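Local structure of conserved hypothetical protein TM0937 (Thermotoga maritima, 2ESH) at residues G11-S16 and P44-M49; D58-G63 and K78-T83; R7-W12 and E98-R103; T17-V22 and K87-E92. The protein is of unknown function but is probably a PadR-like transcriptional regulator, expected to bind DNA through a winged helix-turn-helix domain. One frame throughout, in Å; residues are numbered along the deposited sequence. Where two conformers were deposited one is given.

Contacts 1, 3 and 4 all hold helix 8-24, at successive and partly overlapping places along it. Contact 1 covers one side of the helix with the loop before helix 52-61, while contacts 3 and 4 join it to the long helix 84-116. Contact 4 lies nearest the centre of the chain and, like contact 1, is partly buried; both are mainly apolar, contact 1 setting a tryptophan and a leucine against an isoleucine and a methionine, contact 4 a leucine against another leucine and the carbon edge of a tyrosine. Contact 3, nearer the surface, puts a methionine against two aromatic rings. Contact 2, also at the surface but across the chain's centre from contact 3, joins helix 52-61 to strand 77-82 through polar groups and water.

Contact 1. Residues G11-S16 and P44-M49; sequences GWWLAS and PGIGHM
Trp13 offers the five-membered part of its indole to two side chains of the loop, Ile46 and Met49, which reach it differently. Ile46 crosses the indole at about a right angle and brings its CD1 obliquely to within 3.3 Å of Trp13 CD1, a tight fit. The methyl of Met49 comes in at the edge, near the ring plane, with CE 3.6 Å from Trp13 CD1. Turns at chi2 (-80°) and chi3 (-138°) bend the methionine chain and bring its methyl to the indole. One residue on, Leu14 runs past Met49 in the opposite direction, and its CD1 lies 3.7 Å from both Met49 CB and Met49 SD. A flexible methionine suits this place, since it fits the leucine and the indole together. Leu36 touches both Leu14 and Met49, while Arg10 NH1 binds Met49 O and so ties the loop backbone to helix 8-24. Since only carbon and sulfur of the loop meet the indole and the leucine, the contact rests on shape and dispersion, with the hydrophobic effect favouring its burial.

Contact 2. Residues D58-G63 and K78-T83; sequences DLEESG and KIYRIT
Thr83 OG1 donates to Gly63 O, the one direct hydrogen bond between 58-63 and 78-83. It spans 2.6 Å from Thr83 OG1 to Gly63 O and lies in the carbonyl plane, on a lone pair. Near the other end, Glu60 crosses Tyr80 at about a right angle. Its OE1 approaches Tyr80 CE1 obliquely at 4.0 Å, with carboxylate and ring planes 75° apart. Long, flexible Glu60 and Lys78 suit a pairing of opposite charges bridged by a single water, 4.2 Å from Glu60 OE2 to Lys78 NZ, beyond a salt bridge. The water accepts from Lys78 NZ and appears to donate to Glu60 OE2, an oxygen less surely placed.

What positions Gly63 O is a Schellman motif: glycine readily takes the positive phi (92°), and its N bonds back to Glu60 O and, weakly, to Leu59 O. Thr83 is the N-cap of helix 84-116. Its OG1 sits between the backbone N and carbonyl carbon (chi1 71°), where this short hydroxyl donates to Gly63 O while also accepting from Gly86 N. As in winged-helix proteins, strands 65-70 and 77-82 probably form the wing. Thr67 of strand 65-70 touches Glu60, Lys78 and Tyr80, which completes the join of helix 52-61 to the hairpin.

Contact 3. Residues R7-W12 and E98-R103; sequences RGFRGW and EDMKRR
Met100 reaches out from helix 84-116 to meet Phe9 and Trp12, which stand one turn apart on helix 8-24. From CB the chain sets off with CG beside the backbone N (chi1 -70°) and stays extended through chi2, so that CB and CG carry the sulfur across to the other helix. SD is the first atom to touch: it lies 3.8 Å from Trp12 CZ3 and 4.1 Å from Trp12 CH2, at the benzene end of the indole. Its approach is oblique, 4.8 Å from SD to the centroid of the six-membered ring of Trp12 and 59° off the ring normal, a Met-aromatic contact. There the chain bends (chi3 57°), which turns the terminal methyl to Phe9, with CE 3.9 Å from Phe9 CE1. Phe9 and Met100 come at each other from opposite directions, and the ring is met obliquely. Long and unbranched, methionine suits a place where the helices stand well apart. Its polarisable sulfur and its methyl both favour aromatic partners, so dispersion probably carries most of this surface contact.

Contact 4. Residues T17-V22 and K87-E92; sequences TILLLV and KLYLRE
The shortest polar bond, 2.8 Å from Val22 N to Ile18 O, belongs to the turn of helix 8-24 that presents Leu19 to Tyr89 and Leu90. Leu19 CD2 meets the tyrosine at the ring's edge, near its plane, and lies only 3.4 Å from Tyr89 CD2, a close approach for two carbons. With CG anti to the backbone N (chi1 -166°), Leu19 carries its branch out across the gap. There it slides past Leu90, running in the opposite direction, and Leu90 CD1 settles 4.0 Å from both Leu19 CG and Leu19 CD2. The two helix segments approach to 10.6 Å between axes, with a signed crossing angle of -129°. Helix 8-24 is the first helix of what is probably a winged helix-turn-helix domain. Its other side, through Ile18, Leu21 and Val22, packs on helices 29-37 and 52-61, while this side receives the long helix 84-116. Branched leucines can reach across such a spacing with carbon alone, and the flat tyrosine meets Leu19 with its edge while its ring stacks with Phe64. Ile82 of strand 77-82 touches both Leu19 and Leu90.

Contact 1. Residues G11-S16 and P44-M49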
loop_
_atom_site.group_PDB
_atom_site.type_symbol
_atom_site.label_atom_id
_atom_site.label_comp_id
_atom_site.label_asym_id
_atom_site.label_seq_id
_atom_site.Cartn_x
_atom_site.Cartn_y
_atom_site.Cartn_z
ATOM N N GLY A 11 -3.987 7.549 3.171
ATOM C CA GLY A 11 -4.581 7.112 1.895
ATOM C C GLY A 11 -3.563 6.593 0.865
ATOM O O GLY A 11 -3.680 5.479 0.399
ATOM N N TRP A 12 -2.488 7.355 0.650
ATOM C CA TRP A 12 -1.516 7.051 -0.351
ATOM C C TRP A 12 -0.685 5.886 0.147
ATOM O O TRP A 12 -0.363 4.953 -0.545
ATOM C CB TRP A 12 -0.651 8.303 -0.584
ATOM C CG TRP A 12 0.412 8.048 -1.597
ATOM C CD1 TRP A 12 0.253 8.117 -2.934
ATOM C CD2 TRP A 12 1.792 7.687 -1.366
ATOM N NE1 TRP A 12 1.437 7.791 -3.578
ATOM C CE2 TRP A 12 2.402 7.532 -2.652
ATOM C CE3 TRP A 12 2.571 7.506 -0.221
ATOM C CZ2 TRP A 12 3.761 7.240 -2.830
ATOM C CZ3 TRP A 12 3.937 7.212 -0.386
ATOM C CH2 TRP A 12 4.516 7.064 -1.680
ATOM N N TRP A 13 -0.363 5.956 1.411
ATOM C CA TRP A 13 0.477 4.956 2.027
ATOM C C TRP A 13 -0.277 3.620 2.154
ATOM O O TRP A 13 0.329 2.545 2.008
ATOM C CB TRP A 13 0.910 5.480 3.392
ATOM C CG TRP A 13 1.970 4.633 3.997
ATOM C CD1 TRP A 13 1.798 3.600 4.846
ATOM C CD2 TRP A 13 3.350 4.706 3.727
ATOM N NE1 TRP A 13 3.016 3.075 5.203
ATOM C CE2 TRP A 13 3.986 3.722 4.501
ATOM C CE3 TRP A 13 4.139 5.572 2.955
ATOM C CZ2 TRP A 13 5.385 3.528 4.483
ATOM C CZ3 TRP A 13 5.561 5.376 2.936
ATOM C CH2 TRP A 13 6.149 4.370 3.682
ATOM N N LEU A 14 -1.589 3.669 2.413
ATOM C CA LEU A 14 -2.389 2.433 2.397
ATOM C C LEU A 14 -2.497 1.760 0.960
ATOM O O LEU A 14 -2.138 0.588 0.765
ATOM C CB LEU A 14 -3.801 2.701 3.022
ATOM C CG LEU A 14 -4.669 1.426 3.278
ATOM C CD1 LEU A 14 -4.065 0.395 4.308
ATOM C CD2 LEU A 14 -6.145 1.825 3.657
ATOM N N ALA A 15 -2.944 2.516 -0.038
ATOM C CA ALA A 15 -3.060 2.028 -1.439
ATOM C C ALA A 15 -1.747 1.435 -1.904
ATOM O O ALA A 15 -1.748 0.389 -2.531
ATOM C CB ALA A 15 -3.485 3.137 -2.360
ATOM N N SER A 16 -0.642 2.128 -1.595
ATOM C CA SER A 16 0.669 1.776 -2.068
ATOM C C SER A 16 1.038 0.470 -1.489
ATOM O O SER A 16 1.537 -0.389 -2.192
ATOM C CB SER A 16 1.720 2.846 -1.705
ATOM O OG SER A 16 1.336 4.012 -2.471
ATOM N N PRO A 44 5.010 8.214 12.137
ATOM C CA PRO A 44 4.168 8.925 13.123
ATOM C C PRO A 44 2.752 9.278 12.640
ATOM O O PRO A 44 2.569 9.861 11.551
ATOM C CB PRO A 44 4.987 10.197 13.406
ATOM C CG PRO A 44 6.404 9.757 13.197
ATOM C CD PRO A 44 6.329 8.870 12.001
ATOM N N GLY A 45 1.754 8.872 13.430
ATOM C CA GLY A 45 0.391 9.287 13.209
ATOM C C GLY A 45 -0.482 8.439 12.298
ATOM O O GLY A 45 -1.689 8.712 12.200
ATOM N N ILE A 46 0.072 7.426 11.625
ATOM C CA ILE A 46 -0.719 6.755 10.602
ATOM C C ILE A 46 -1.617 5.578 11.038
ATOM O O ILE A 46 -2.832 5.544 10.693
ATOM C CB ILE A 46 0.014 6.523 9.234
ATOM C CG1 ILE A 46 0.902 5.310 9.279
ATOM C CG2 ILE A 46 0.781 7.761 8.762
ATOM C CD1 ILE A 46 1.097 4.738 7.892
ATOM N N GLY A 47 -1.038 4.630 11.775
ATOM C CA GLY A 47 -1.818 3.493 12.318
ATOM C C GLY A 47 -1.865 2.430 11.236
ATOM O O GLY A 47 -0.906 1.611 11.083
ATOM N N HIS A 48 -3.015 2.307 10.565
ATOM C CA HIS A 48 -4.296 2.115 11.236
ATOM C C HIS A 48 -4.394 0.556 11.224
ATOM O O HIS A 48 -3.868 -0.078 12.203
ATOM C CB HIS A 48 -5.457 2.768 10.486
ATOM C CG HIS A 48 -6.494 3.394 11.374
ATOM N ND1 HIS A 48 -6.687 3.020 12.692
ATOM C CD2 HIS A 48 -7.401 4.372 11.127
ATOM C CE1 HIS A 48 -7.661 3.744 13.220
ATOM N NE2 HIS A 48 -8.112 4.569 12.290
ATOM N N MET A 49 -4.876 -0.085 10.120
ATOM C CA MET A 49 -4.799 0.443 8.739
ATOM C C MET A 49 -6.234 0.663 8.077
ATOM O O MET A 49 -6.748 1.828 8.040
ATOM C CB MET A 49 -3.808 -0.426 7.889
ATOM C CG MET A 49 -2.204 -0.024 7.906
ATOM S SD MET A 49 -1.556 1.390 6.831
ATOM C CE MET A 49 0.007 0.786 6.147
#

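Contact 2. Residues D58-G63 and K78-T83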
loop_
_atom_site.group_PDB
_atom_site.type_symbol
_atom_site.label_atom_id
_atom_site.label_comp_id
_atom_site.label_asym_id
_atom_site.label_seq_id
_atom_site.Cartn_x
_atom_site.Cartn_y
_atom_site.Cartn_z
ATOM N N ASP A 58 -11.309 -0.191 -5.323
ATOM C CA ASP A 58 -10.761 1.044 -5.938
ATOM C C ASP A 58 -9.565 0.771 -6.898
ATOM O O ASP A 58 -9.476 1.344 -7.952
ATOM C CB ASP A 58 -10.332 2.003 -4.792
ATOM C CG ASP A 58 -11.554 2.759 -4.134
ATOM O OD1 ASP A 58 -12.686 2.627 -4.627
ATOM O OD2 ASP A 58 -11.388 3.443 -3.080
ATOM N N LEU A 59 -8.669 -0.109 -6.529
ATOM C CA LEU A 59 -7.485 -0.332 -7.308
ATOM C C LEU A 59 -7.893 -1.192 -8.523
ATOM O O LEU A 59 -7.390 -0.978 -9.672
ATOM C CB LEU A 59 -6.444 -1.064 -6.458
ATOM C CG LEU A 59 -5.593 -0.305 -5.444
ATOM C CD1 LEU A 59 -4.823 -1.260 -4.591
ATOM C CD2 LEU A 59 -4.613 0.738 -6.127
ATOM N N GLU A 60 -8.850 -2.115 -8.272
ATOM C CA GLU A 60 -9.573 -2.863 -9.323
ATOM C C GLU A 60 -10.320 -2.037 -10.321
ATOM O O GLU A 60 -10.102 -2.196 -11.498
ATOM C CB GLU A 60 -10.501 -3.931 -8.740
ATOM C CG GLU A 60 -10.943 -5.007 -9.820
ATOM C CD GLU A 60 -12.085 -5.927 -9.287
ATOM O OE1 GLU A 60 -12.714 -5.574 -8.251
ATOM O OE2 GLU A 60 -12.397 -6.958 -9.942
ATOM N N GLU A 61 -11.225 -1.178 -9.866
ATOM C CA GLU A 61 -11.856 -0.253 -10.754
ATOM C C GLU A 61 -10.870 0.544 -11.647
ATOM O O GLU A 61 -11.210 0.910 -12.800
ATOM C CB GLU A 61 -12.702 0.735 -9.999
ATOM C CG GLU A 61 -13.500 1.676 -10.938
ATOM C CD GLU A 61 -14.725 2.225 -10.200
ATOM O OE1 GLU A 61 -14.601 2.600 -8.989
ATOM O OE2 GLU A 61 -15.831 2.255 -10.808
ATOM N N SER A 62 -9.684 0.845 -11.105
ATOM C CA SER A 62 -8.746 1.736 -11.788
ATOM C C SER A 62 -7.876 0.951 -12.731
ATOM O O SER A 62 -7.147 1.554 -13.540
ATOM C CB SER A 62 -7.949 2.561 -10.746
ATOM O OG SER A 62 -8.882 3.426 -10.000
ATOM N N GLY A 63 -7.942 -0.390 -12.623
ATOM C CA GLY A 63 -7.318 -1.335 -13.582
ATOM C C GLY A 63 -5.916 -1.735 -13.142
ATOM O O GLY A 63 -5.116 -2.321 -13.928
ATOM N N LYS A 78 -12.557 -14.071 -3.478
ATOM C CA LYS A 78 -12.207 -13.298 -4.655
ATOM C C LYS A 78 -10.731 -12.941 -4.608
ATOM O O LYS A 78 -10.304 -12.201 -3.714
ATOM C CB LYS A 78 -13.053 -12.052 -4.665
ATOM C CG LYS A 78 -13.013 -11.343 -6.002
ATOM C CD LYS A 78 -14.065 -10.304 -6.139
ATOM C CE LYS A 78 -14.275 -9.919 -7.570
ATOM N NZ LYS A 78 -15.428 -8.923 -7.743
ATOM N N ILE A 79 -9.914 -13.531 -5.508
ATOM C CA ILE A 79 -8.424 -13.308 -5.577
ATOM C C ILE A 79 -8.015 -12.090 -6.429
ATOM O O ILE A 79 -8.352 -11.956 -7.616
ATOM C CB ILE A 79 -7.734 -14.533 -6.070
ATOM C CG1 ILE A 79 -8.141 -15.781 -5.215
ATOM C CG2 ILE A 79 -6.194 -14.355 -5.981
ATOM C CD1 ILE A 79 -7.899 -15.655 -3.684
ATOM N N TYR A 80 -7.309 -11.161 -5.815
ATOM C CA TYR A 80 -6.779 -9.945 -6.488
ATOM C C TYR A 80 -5.396 -10.210 -6.998
ATOM O O TYR A 80 -4.611 -10.873 -6.336
ATOM C CB TYR A 80 -6.741 -8.742 -5.538
ATOM C CG TYR A 80 -8.085 -8.342 -5.144
ATOM C CD1 TYR A 80 -8.744 -7.278 -5.826
ATOM C CD2 TYR A 80 -8.779 -9.048 -4.131
ATOM C CE1 TYR A 80 -10.062 -6.928 -5.528
ATOM C CE2 TYR A 80 -10.121 -8.717 -3.828
ATOM C CZ TYR A 80 -10.742 -7.629 -4.533
ATOM O OH TYR A 80 -12.043 -7.246 -4.253
ATOM N N ARG A 81 -5.088 -9.662 -8.175
ATOM C CA ARG A 81 -3.801 -9.912 -8.860
ATOM C C ARG A 81 -3.365 -8.609 -9.551
ATOM O O ARG A 81 -4.203 -7.880 -10.135
ATOM C CB ARG A 81 -3.995 -11.098 -9.855
ATOM C CG ARG A 81 -2.916 -11.373 -10.885
ATOM C CD ARG A 81 -3.148 -12.762 -11.602
ATOM N NE ARG A 81 -3.621 -13.823 -10.672
ATOM C CZ ARG A 81 -2.888 -14.854 -10.211
ATOM N NH1 ARG A 81 -1.582 -14.994 -10.565
ATOM N NH2 ARG A 81 -3.458 -15.750 -9.375
ATOM N N ILE A 82 -2.093 -8.271 -9.466
ATOM C CA ILE A 82 -1.634 -7.002 -10.149
ATOM C C ILE A 82 -1.685 -7.132 -11.709
ATOM O O ILE A 82 -1.348 -8.186 -12.252
ATOM C CB ILE A 82 -0.223 -6.455 -9.628
ATOM C CG1 ILE A 82 -0.092 -4.945 -9.980
ATOM C CG2 ILE A 82 0.931 -7.359 -10.127
ATOM C CD1 ILE A 82 0.971 -4.194 -9.229
ATOM N N THR A 83 -2.135 -6.067 -12.395
ATOM C CA THR A 83 -2.076 -5.968 -13.799
ATOM C C THR A 83 -0.785 -5.166 -14.229
ATOM O O THR A 83 -0.197 -4.514 -13.402
ATOM C CB THR A 83 -3.261 -5.182 -14.291
ATOM O OG1 THR A 83 -3.046 -3.826 -13.904
ATOM C CG2 THR A 83 -4.710 -5.803 -13.730
HETATM O O HOH W 1 -15.153 -7.687 -10.249
#

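Contact 3. Residues R7-W12 and E98-R103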
loop_
_atom_site.group_PDB
_atom_site.type_symbol
_atom_site.label_atom_id
_atom_site.label_comp_id
_atom_site.label_asym_id
_atom_site.label_seq_id
_atom_site.Cartn_x
_atom_site.Cartn_y
_atom_site.Cartn_z
ATOM N N ARG A 7 -8.260 9.569 2.992
ATOM C CA ARG A 7 -7.459 10.304 2.033
ATOM C C ARG A 7 -6.055 10.754 2.604
ATOM O O ARG A 7 -5.454 10.026 3.409
ATOM C CB ARG A 7 -8.315 11.425 1.405
ATOM C CG ARG A 7 -8.704 11.146 -0.066
ATOM C CD ARG A 7 -10.164 10.856 -0.446
ATOM N NE ARG A 7 -10.527 9.460 -0.180
ATOM C CZ ARG A 7 -11.463 8.745 -0.808
ATOM N NH1 ARG A 7 -12.161 9.219 -1.845
ATOM N NH2 ARG A 7 -11.674 7.505 -0.394
ATOM N N GLY A 8 -5.518 11.896 2.143
ATOM C CA GLY A 8 -4.242 12.375 2.616
ATOM C C GLY A 8 -3.053 11.430 2.402
ATOM O O GLY A 8 -3.079 10.526 1.544
ATOM N N PHE A 9 -1.995 11.609 3.186
ATOM C CA PHE A 9 -0.847 10.776 3.054
ATOM C C PHE A 9 -1.150 9.317 3.395
ATOM O O PHE A 9 -0.657 8.408 2.739
ATOM C CB PHE A 9 0.225 11.325 3.976
ATOM C CG PHE A 9 1.420 10.466 4.091
ATOM C CD1 PHE A 9 2.374 10.454 3.098
ATOM C CD2 PHE A 9 1.585 9.647 5.180
ATOM C CE1 PHE A 9 3.499 9.642 3.177
ATOM C CE2 PHE A 9 2.721 8.850 5.262
ATOM C CZ PHE A 9 3.668 8.867 4.234
ATOM N N ARG A 10 -1.976 9.104 4.421
ATOM C CA ARG A 10 -2.333 7.776 4.965
ATOM C C ARG A 10 -3.014 6.907 3.852
ATOM O O ARG A 10 -2.670 5.707 3.667
ATOM C CB ARG A 10 -3.305 7.993 6.158
ATOM C CG ARG A 10 -3.288 6.901 7.180
ATOM C CD ARG A 10 -4.555 6.824 8.061
ATOM N NE ARG A 10 -5.631 6.396 7.190
ATOM C CZ ARG A 10 -6.025 5.135 6.992
ATOM N NH1 ARG A 10 -5.464 4.125 7.676
ATOM N NH2 ARG A 10 -7.010 4.903 6.105
ATOM N N GLY A 11 -3.987 7.549 3.171
ATOM C CA GLY A 11 -4.581 7.112 1.895
ATOM C C GLY A 11 -3.563 6.593 0.865
ATOM O O GLY A 11 -3.680 5.479 0.399
ATOM N N TRP A 12 -2.488 7.355 0.650
ATOM C CA TRP A 12 -1.516 7.051 -0.351
ATOM C C TRP A 12 -0.685 5.886 0.147
ATOM O O TRP A 12 -0.363 4.953 -0.545
ATOM C CB TRP A 12 -0.651 8.303 -0.584
ATOM C CG TRP A 12 0.412 8.048 -1.597
ATOM C CD1 TRP A 12 0.253 8.117 -2.934
ATOM C CD2 TRP A 12 1.792 7.687 -1.366
ATOM N NE1 TRP A 12 1.437 7.791 -3.578
ATOM C CE2 TRP A 12 2.402 7.532 -2.652
ATOM C CE3 TRP A 12 2.571 7.506 -0.221
ATOM C CZ2 TRP A 12 3.761 7.240 -2.830
ATOM C CZ3 TRP A 12 3.937 7.212 -0.386
ATOM C CH2 TRP A 12 4.516 7.064 -1.680
ATOM N N GLU A 98 11.581 7.272 -3.327
ATOM C CA GLU A 98 12.949 7.818 -3.493
ATOM C C GLU A 98 13.021 9.334 -3.271
ATOM O O GLU A 98 13.980 9.835 -2.680
ATOM C CB GLU A 98 13.516 7.459 -4.856
ATOM C CG GLU A 98 13.745 5.968 -5.041
ATOM C CD GLU A 98 13.747 5.529 -6.483
ATOM O OE1 GLU A 98 13.572 6.364 -7.430
ATOM O OE2 GLU A 98 13.936 4.319 -6.679
ATOM N N ASP A 99 12.000 10.056 -3.739
ATOM C CA ASP A 99 11.812 11.489 -3.440
ATOM C C ASP A 99 11.729 11.687 -1.913
ATOM O O ASP A 99 12.412 12.510 -1.336
ATOM C CB ASP A 99 10.495 12.000 -4.063
ATOM C CG ASP A 99 10.579 12.181 -5.550
ATOM O OD1 ASP A 99 11.709 12.010 -6.073
ATOM O OD2 ASP A 99 9.534 12.477 -6.207
ATOM N N MET A 100 10.882 10.897 -1.273
ATOM C CA MET A 100 10.579 11.077 0.142
ATOM C C MET A 100 11.815 10.788 0.900
ATOM O O MET A 100 12.152 11.537 1.764
ATOM C CB MET A 100 9.503 10.092 0.640
ATOM C CG MET A 100 8.120 10.346 0.109
ATOM S SD MET A 100 6.971 9.128 0.911
ATOM C CE MET A 100 7.314 9.535 2.628
ATOM N N LYS A 101 12.512 9.729 0.538
ATOM C CA LYS A 101 13.673 9.329 1.273
ATOM C C LYS A 101 14.777 10.388 1.186
ATOM O O LYS A 101 15.467 10.621 2.162
ATOM C CB LYS A 101 14.145 7.882 0.892
ATOM C CG LYS A 101 15.619 7.682 1.135
ATOM C CD LYS A 101 16.103 6.303 0.821
ATOM C CE LYS A 101 16.368 6.061 -0.648
ATOM N NZ LYS A 101 17.348 4.900 -0.614
ATOM N N ARG A 102 14.919 11.038 0.035
ATOM C CA ARG A 102 15.934 12.081 -0.171
ATOM C C ARG A 102 15.548 13.273 0.670
ATOM O O ARG A 102 16.341 13.870 1.338
ATOM C CB ARG A 102 15.988 12.497 -1.647
ATOM C CG ARG A 102 17.212 13.337 -2.106
ATOM C CD ARG A 102 17.122 13.660 -3.668
ATOM N NE ARG A 102 16.701 12.438 -4.411
ATOM C CZ ARG A 102 15.550 12.287 -5.094
ATOM N NH1 ARG A 102 14.594 13.265 -5.161
ATOM N NH2 ARG A 102 15.332 11.088 -5.655
ATOM N N ARG A 103 14.277 13.580 0.711
ATOM C CA ARG A 103 13.861 14.713 1.543
ATOM C C ARG A 103 14.140 14.476 3.071
ATOM O O ARG A 103 14.584 15.376 3.785
ATOM C CB ARG A 103 12.410 14.981 1.255
ATOM C CG ARG A 103 11.750 15.776 2.295
ATOM C CD ARG A 103 12.347 17.198 2.125
ATOM N NE ARG A 103 11.907 18.236 3.025
ATOM C CZ ARG A 103 12.342 19.496 2.874
ATOM N NH1 ARG A 103 13.198 19.818 1.898
ATOM N NH2 ARG A 103 11.943 20.452 3.687
#

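Contact 4. Residues T17-V22 and K87-E92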
loop_
_atom_site.group_PDB
_atom_site.type_symbol
_atom_site.label_atom_id
_atom_site.label_comp_id
_atom_site.label_asym_id
_atom_site.label_seq_id
_atom_site.Cartn_x
_atom_site.Cartn_y
_atom_site.Cartn_z
ATOM N N THR A 17 0.782 0.322 -0.188
ATOM C CA THR A 17 1.188 -0.873 0.530
ATOM C C THR A 17 0.374 -2.075 0.096
ATOM O O THR A 17 0.922 -3.157 -0.081
ATOM C CB THR A 17 0.998 -0.701 2.046
ATOM O OG1 THR A 17 1.806 0.394 2.492
ATOM C CG2 THR A 17 1.391 -1.958 2.759
ATOM N N ILE A 18 -0.941 -1.860 -0.038
ATOM C CA ILE A 18 -1.838 -2.863 -0.526
ATOM C C ILE A 18 -1.510 -3.359 -1.922
ATOM O O ILE A 18 -1.511 -4.611 -2.136
ATOM C CB ILE A 18 -3.297 -2.487 -0.473
ATOM C CG1 ILE A 18 -3.817 -2.377 0.990
ATOM C CG2 ILE A 18 -4.100 -3.613 -1.043
ATOM C CD1 ILE A 18 -5.340 -1.770 1.029
ATOM N N LEU A 19 -1.186 -2.445 -2.834
ATOM C CA LEU A 19 -0.786 -2.835 -4.202
ATOM C C LEU A 19 0.392 -3.771 -4.154
ATOM O O LEU A 19 0.410 -4.816 -4.780
ATOM C CB LEU A 19 -0.434 -1.608 -5.089
ATOM C CG LEU A 19 -0.298 -1.743 -6.634
ATOM C CD1 LEU A 19 -1.500 -2.425 -7.189
ATOM C CD2 LEU A 19 -0.228 -0.374 -7.293
ATOM N N LEU A 20 1.386 -3.370 -3.395
ATOM C CA LEU A 20 2.576 -4.147 -3.239
ATOM C C LEU A 20 2.297 -5.481 -2.682
ATOM O O LEU A 20 2.859 -6.472 -3.189
ATOM C CB LEU A 20 3.527 -3.473 -2.269
ATOM C CG LEU A 20 5.021 -3.656 -2.265
ATOM C CD1 LEU A 20 5.521 -3.636 -0.850
ATOM C CD2 LEU A 20 5.601 -4.816 -2.942
ATOM N N LEU A 21 1.507 -5.525 -1.597
ATOM C CA LEU A 21 1.292 -6.794 -0.929
ATOM C C LEU A 21 0.584 -7.712 -1.933
ATOM O O LEU A 21 0.931 -8.893 -2.095
ATOM C CB LEU A 21 0.450 -6.585 0.356
ATOM C CG LEU A 21 1.150 -6.122 1.661
ATOM C CD1 LEU A 21 0.084 -5.886 2.770
ATOM C CD2 LEU A 21 2.224 -7.082 2.100
ATOM N N VAL A 22 -0.390 -7.152 -2.654
ATOM C CA VAL A 22 -0.926 -7.932 -3.757
ATOM C C VAL A 22 0.072 -8.385 -4.869
ATOM O O VAL A 22 -0.030 -9.523 -5.300
ATOM C CB VAL A 22 -2.104 -7.324 -4.376
ATOM C CG1 VAL A 22 -2.505 -8.182 -5.557
ATOM C CG2 VAL A 22 -3.275 -7.140 -3.320
ATOM N N LYS A 87 1.530 -2.399 -12.174
ATOM C CA LYS A 87 2.970 -2.315 -12.054
ATOM C C LYS A 87 3.570 -0.954 -12.462
ATOM O O LYS A 87 4.507 -0.487 -11.822
ATOM C CB LYS A 87 3.687 -3.455 -12.785
ATOM C CG LYS A 87 3.469 -4.779 -12.131
ATOM C CD LYS A 87 4.182 -5.826 -12.971
ATOM C CE LYS A 87 4.777 -7.008 -12.148
ATOM N NZ LYS A 87 6.109 -7.608 -12.745
ATOM N N LEU A 88 3.008 -0.325 -13.464
ATOM C CA LEU A 88 3.401 1.061 -13.867
ATOM C C LEU A 88 3.044 2.097 -12.798
ATOM O O LEU A 88 3.790 3.019 -12.518
ATOM C CB LEU A 88 2.803 1.433 -15.254
ATOM C CG LEU A 88 3.454 0.664 -16.455
ATOM C CD1 LEU A 88 2.627 0.812 -17.695
ATOM C CD2 LEU A 88 4.895 1.244 -16.754
ATOM N N TYR A 89 1.916 1.903 -12.143
ATOM C CA TYR A 89 1.491 2.781 -11.033
ATOM C C TYR A 89 2.444 2.587 -9.888
ATOM O O TYR A 89 2.935 3.580 -9.254
ATOM C CB TYR A 89 0.080 2.463 -10.645
ATOM C CG TYR A 89 -0.524 3.310 -9.582
ATOM C CD1 TYR A 89 -1.049 4.584 -9.880
ATOM C CD2 TYR A 89 -0.652 2.836 -8.307
ATOM C CE1 TYR A 89 -1.694 5.337 -8.911
ATOM C CE2 TYR A 89 -1.302 3.595 -7.313
ATOM C CZ TYR A 89 -1.830 4.805 -7.626
ATOM O OH TYR A 89 -2.424 5.508 -6.664
ATOM N N LEU A 90 2.852 1.343 -9.719
ATOM C CA LEU A 90 3.871 1.033 -8.720
ATOM C C LEU A 90 5.246 1.663 -8.896
ATOM O O LEU A 90 5.913 2.014 -7.882
ATOM C CB LEU A 90 4.040 -0.489 -8.599
ATOM C CG LEU A 90 4.305 -1.159 -7.232
ATOM C CD1 LEU A 90 3.506 -0.665 -6.022
ATOM C CD2 LEU A 90 4.162 -2.640 -7.341
ATOM N N ARG A 91 5.755 1.684 -10.128
ATOM C CA ARG A 91 6.994 2.408 -10.436
ATOM C C ARG A 91 6.832 3.925 -10.110
ATOM O O ARG A 91 7.747 4.548 -9.668
ATOM C CB ARG A 91 7.353 2.288 -11.915
ATOM C CG ARG A 91 7.838 0.943 -12.364
ATOM C CD ARG A 91 8.053 0.928 -13.944
ATOM N NE ARG A 91 8.301 -0.420 -14.423
ATOM C CZ ARG A 91 9.412 -1.143 -14.173
ATOM N NH1 ARG A 91 10.456 -0.670 -13.452
ATOM N NH2 ARG A 91 9.477 -2.367 -14.679
ATOM N N GLU A 92 5.690 4.505 -10.374
ATOM C CA GLU A 92 5.429 5.872 -9.943
ATOM C C GLU A 92 5.497 6.027 -8.407
ATOM O O GLU A 92 5.956 7.025 -7.943
ATOM C CB GLU A 92 4.045 6.299 -10.396
ATOM C CG GLU A 92 3.867 6.549 -11.934
ATOM C CD GLU A 92 2.441 7.163 -12.239
ATOM O OE1 GLU A 92 1.420 6.684 -11.677
ATOM O OE2 GLU A 92 2.344 8.180 -12.986
#